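Local structure of malonyl-CoA-[acyl-carrier-protein] transacylase (Coxiella burnetii, 3TQE) at residues Arg79-Leu84 and Leu308-Arg313. The protein probably transfers the malonyl group from malonyl-CoA to holo-acyl carrier protein, supplying malonyl-ACP for fatty acid synthesis. Sequence-based numbering, arbitrary orientation.
Sequences RCWEAL and LTAIKR. With EDO (1,2-ethanediol), chain D.
Leu84 and Leu308 bring the two backbones nearest each other, their CA atoms 7.0 Å apart, where the last turn of helix 63-83 meets helix 304-313. Leu84 is the first residue to leave helical geometry, yet its N still bonds to Cys80 O, and Ile311 CD1 lies 3.6 Å from Leu84 O. The join between the segments is apolar, built from a flat indole, a small alanine at its edge and branched aliphatic chains. Trp81 provides the broad surface: its CG lies anti to the backbone N (chi1 172°), and the far end of the indole, CZ3 and CH2, reaches Ile311, the two side chains sliding past each other in opposite directions. Ile311 lays its CG1 methylene over one face of the six-membered ring, 3.7 Å from the centroid and 20° off the normal, a CH-pi contact, while CD1 runs on to Leu84 O. Ala310 meets the same ring at its edge, CB lying in plane 3.8 Å from Trp81 CZ3; its short side chain lets the indole come close to the helix backbone. Leu84 and Leu308 cross at about a right angle, with Leu84 CB 4.1 Å from Leu308 CD2, and cover the more open side of the contact with apolar branches. Beyond the contact, Arg79 grips a 1,2-ethanediol, probably from the crystallisation liquor, through nearly straight bonds from NE to O1 and NH2 to O2. Trp81 is buried, its NE1 hydrogen-bonds to Pro87 O, and Trp81 and Phe10 form an edge-to-face pair. Ile307 extends the apolar seam along helix 304-313, while Met277 of strand 275-278 touches both Trp81 and Ala310; the contact thus packs both helices against the parallel sheet, away from the predicted active site.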
ATOM      1  N   ARG A  79     -11.051 -11.794  -2.404  1.00 11.38           N
ATOM      2  CA  ARG A  79     -11.753 -13.055  -2.384  1.00 12.43           C
ATOM      3  C   ARG A  79     -13.240 -12.877  -2.639  1.00 12.98           C
ATOM      4  O   ARG A  79     -13.867 -13.747  -3.226  1.00 15.44           O
ATOM      5  CB  ARG A  79     -11.533 -13.720  -1.057  1.00 12.78           C
ATOM      6  CG  ARG A  79     -10.127 -14.253  -0.911  1.00 13.09           C
ATOM      7  CD  ARG A  79      -9.867 -14.852   0.414  1.00 13.66           C
ATOM      8  NE  ARG A  79      -8.568 -15.481   0.428  1.00 13.96           N
ATOM      9  CZ  ARG A  79      -8.086 -16.140   1.472  1.00 14.55           C
ATOM     10  NH1 ARG A  79      -8.798 -16.237   2.596  1.00 15.97           N
ATOM     11  NH2 ARG A  79      -6.905 -16.738   1.382  1.00 16.61           N
ATOM     12  N   CYS A  80     -13.791 -11.775  -2.188  1.00 13.15           N
ATOM     13  CA  CYS A  80     -15.194 -11.463  -2.486  1.00 14.12           C
ATOM     14  C   CYS A  80     -15.381 -11.171  -3.979  1.00 13.51           C
ATOM     15  O   CYS A  80     -16.332 -11.613  -4.576  1.00 14.69           O
ATOM     16  CB  CYS A  80     -15.662 -10.268  -1.689  1.00 14.83           C
ATOM     17  SG  CYS A  80     -15.878 -10.613   0.051  1.00 18.94           S
ATOM     18  N   TRP A  81     -14.475 -10.422  -4.575  1.00 13.12           N
ATOM     19  CA  TRP A  81     -14.479 -10.202  -6.015  1.00 12.95           C
ATOM     20  C   TRP A  81     -14.520 -11.520  -6.742  1.00 13.97           C
ATOM     21  O   TRP A  81     -15.350 -11.705  -7.634  1.00 14.97           O
ATOM     22  CB  TRP A  81     -13.227  -9.433  -6.414  1.00 12.63           C
ATOM     23  CG  TRP A  81     -12.992  -9.301  -7.866  1.00 11.54           C
ATOM     24  CD1 TRP A  81     -12.249 -10.098  -8.622  1.00 13.41           C
ATOM     25  CD2 TRP A  81     -13.503  -8.291  -8.721  1.00 11.94           C
ATOM     26  NE1 TRP A  81     -12.235  -9.660  -9.910  1.00 13.65           N
ATOM     27  CE2 TRP A  81     -12.994  -8.540  -9.999  1.00 12.32           C
ATOM     28  CE3 TRP A  81     -14.258  -7.155  -8.517  1.00 14.51           C
ATOM     29  CZ2 TRP A  81     -13.259  -7.729 -11.062  1.00 14.50           C
ATOM     30  CZ3 TRP A  81     -14.515  -6.351  -9.583  1.00 16.73           C
ATOM     31  CH2 TRP A  81     -14.001  -6.629 -10.829  1.00 17.12           C
ATOM     32  N   GLU A  82     -13.640 -12.447  -6.391  1.00 14.05           N
ATOM     33  CA  GLU A  82     -13.619 -13.719  -7.079  1.00 16.29           C
ATOM     34  C   GLU A  82     -14.891 -14.523  -6.825  1.00 17.34           C
ATOM     35  O   GLU A  82     -15.434 -15.113  -7.754  1.00 18.59           O
ATOM     36  CB  GLU A  82     -12.368 -14.497  -6.719  1.00 17.44           C
ATOM     37  CG  GLU A  82     -11.129 -13.804  -7.261  1.00 20.28           C
ATOM     38  CD  GLU A  82     -10.011 -14.743  -7.573  1.00 23.51           C
ATOM     39  OE1 GLU A  82      -9.696 -15.561  -6.691  1.00 26.05           O
ATOM     40  OE2 GLU A  82      -9.451 -14.654  -8.704  1.00 27.23           O
ATOM     41  N   ALA A  83     -15.392 -14.480  -5.597  1.00 16.82           N
ATOM     42  CA  ALA A  83     -16.600 -15.224  -5.218  1.00 18.20           C
ATOM     43  C   ALA A  83     -17.820 -14.753  -5.949  1.00 17.78           C
ATOM     44  O   ALA A  83     -18.742 -15.547  -6.203  1.00 20.36           O
ATOM     45  CB  ALA A  83     -16.829 -15.137  -3.717  1.00 18.75           C
ATOM     46  N   LEU A  84     -17.840 -13.475  -6.284  1.00 17.14           N
ATOM     47  CA  LEU A  84     -18.977 -12.851  -6.949  1.00 16.55           C
ATOM     48  C   LEU A  84     -18.849 -12.898  -8.472  1.00 17.77           C
ATOM     49  O   LEU A  84     -19.667 -12.330  -9.184  1.00 19.05           O
ATOM     50  CB  LEU A  84     -19.172 -11.437  -6.447  1.00 16.54           C
ATOM     51  CG  LEU A  84     -19.721 -11.410  -5.018  1.00 16.66           C
ATOM     52  CD1 LEU A  84     -19.495 -10.038  -4.404  1.00 16.99           C
ATOM     53  CD2 LEU A  84     -21.202 -11.764  -5.014  1.00 19.70           C
ATOM     54  N   LEU A 308     -20.394  -6.068  -7.578  1.00 14.41           N
ATOM     55  CA  LEU A 308     -21.170  -6.493  -8.734  1.00 15.68           C
ATOM     56  C   LEU A 308     -21.241  -5.406  -9.784  1.00 15.67           C
ATOM     57  O   LEU A 308     -21.150  -5.699 -10.962  1.00 17.21           O
ATOM     58  CB  LEU A 308     -22.562  -6.927  -8.299  1.00 16.20           C
ATOM     59  CG  LEU A 308     -22.577  -8.226  -7.488  1.00 17.42           C
ATOM     60  CD1 LEU A 308     -23.951  -8.387  -6.878  1.00 19.56           C
ATOM     61  CD2 LEU A 308     -22.209  -9.446  -8.298  1.00 19.72           C
ATOM     62  N   THR A 309     -21.346  -4.152  -9.370  1.00 15.76           N
ATOM     63  CA  THR A 309     -21.325  -3.020 -10.280  1.00 16.61           C
ATOM     64  C   THR A 309     -20.011  -2.948 -11.056  1.00 16.17           C
ATOM     65  O   THR A 309     -20.001  -2.743 -12.269  1.00 16.52           O
ATOM     66  CB  THR A 309     -21.533  -1.732  -9.509  1.00 17.33           C
ATOM     67  OG1 THR A 309     -22.869  -1.749  -8.996  1.00 20.45           O
ATOM     68  CG2 THR A 309     -21.346  -0.500 -10.363  1.00 20.95           C
ATOM     69  N   ALA A 310     -18.914  -3.126 -10.336  1.00 15.43           N
ATOM     70  CA  ALA A 310     -17.591  -3.100 -10.932  1.00 15.70           C
ATOM     71  C   ALA A 310     -17.437  -4.224 -11.937  1.00 15.76           C
ATOM     72  O   ALA A 310     -16.861  -4.026 -12.990  1.00 16.46           O
ATOM     73  CB  ALA A 310     -16.523  -3.180  -9.852  1.00 15.56           C
ATOM     74  N   ILE A 311     -17.872  -5.428 -11.593  1.00 15.62           N
ATOM     75  CA  ILE A 311     -17.773  -6.542 -12.511  1.00 16.27           C
ATOM     76  C   ILE A 311     -18.576  -6.254 -13.767  1.00 17.68           C
ATOM     77  O   ILE A 311     -18.116  -6.470 -14.890  1.00 18.85           O
ATOM     78  CB  ILE A 311     -18.219  -7.837 -11.861  1.00 16.84           C
ATOM     79  CG1 ILE A 311     -17.294  -8.198 -10.695  1.00 17.01           C
ATOM     80  CG2 ILE A 311     -18.280  -8.959 -12.880  1.00 18.75           C
ATOM     81  CD1 ILE A 311     -17.786  -9.353  -9.839  1.00 18.44           C
ATOM     82  N   LYS A 312     -19.768  -5.730 -13.579  1.00 18.36           N
ATOM     83  CA  LYS A 312     -20.625  -5.439 -14.713  1.00 19.94           C
ATOM     84  C   LYS A 312     -19.995  -4.375 -15.613  1.00 19.90           C
ATOM     85  O   LYS A 312     -20.115  -4.449 -16.841  1.00 20.50           O
ATOM     86  CB  LYS A 312     -22.009  -5.013 -14.213  1.00 20.65           C
ATOM     87  CG  LYS A 312     -23.013  -4.938 -15.324  1.00 24.68           C
ATOM     88  CD  LYS A 312     -24.411  -4.644 -14.818  1.00 30.01           C
ATOM     89  CE  LYS A 312     -25.398  -4.758 -15.973  1.00 33.37           C
ATOM     90  NZ  LYS A 312     -26.798  -4.401 -15.575  1.00 36.54           N
ATOM     91  N   ARG A 313     -19.317  -3.401 -15.034  1.00 19.92           N
ATOM     92  CA  ARG A 313     -18.695  -2.324 -15.788  1.00 21.19           C
ATOM     93  C   ARG A 313     -17.704  -2.837 -16.813  1.00 20.81           C
ATOM     94  O   ARG A 313     -17.522  -2.223 -17.869  1.00 21.67           O
ATOM     95  CB  ARG A 313     -18.033  -1.327 -14.845  1.00 23.36           C
ATOM     96  CG  ARG A 313     -17.582  -0.091 -15.538  1.00 28.18           C
ATOM     97  CD  ARG A 313     -16.150  -0.201 -15.897  1.00 31.67           C
ATOM     98  NE  ARG A 313     -15.718   0.919 -16.725  1.00 35.34           N
ATOM     99  CZ  ARG A 313     -15.626   0.922 -18.055  1.00 35.37           C
ATOM    100  NH1 ARG A 313     -15.966  -0.138 -18.778  1.00 35.28           N
ATOM    101  NH2 ARG A 313     -15.173   2.011 -18.661  1.00 36.90           N
TER
HETATM  102  C1  EDO D 316      -5.981 -14.959  -2.307  1.00 24.34           C
HETATM  103  O1  EDO D 316      -7.292 -15.434  -2.074  1.00 24.70           O
HETATM  104  C2  EDO D 316      -5.005 -16.113  -2.141  1.00 26.55           C
HETATM  105  O2  EDO D 316      -5.204 -16.781  -0.879  1.00 27.89           O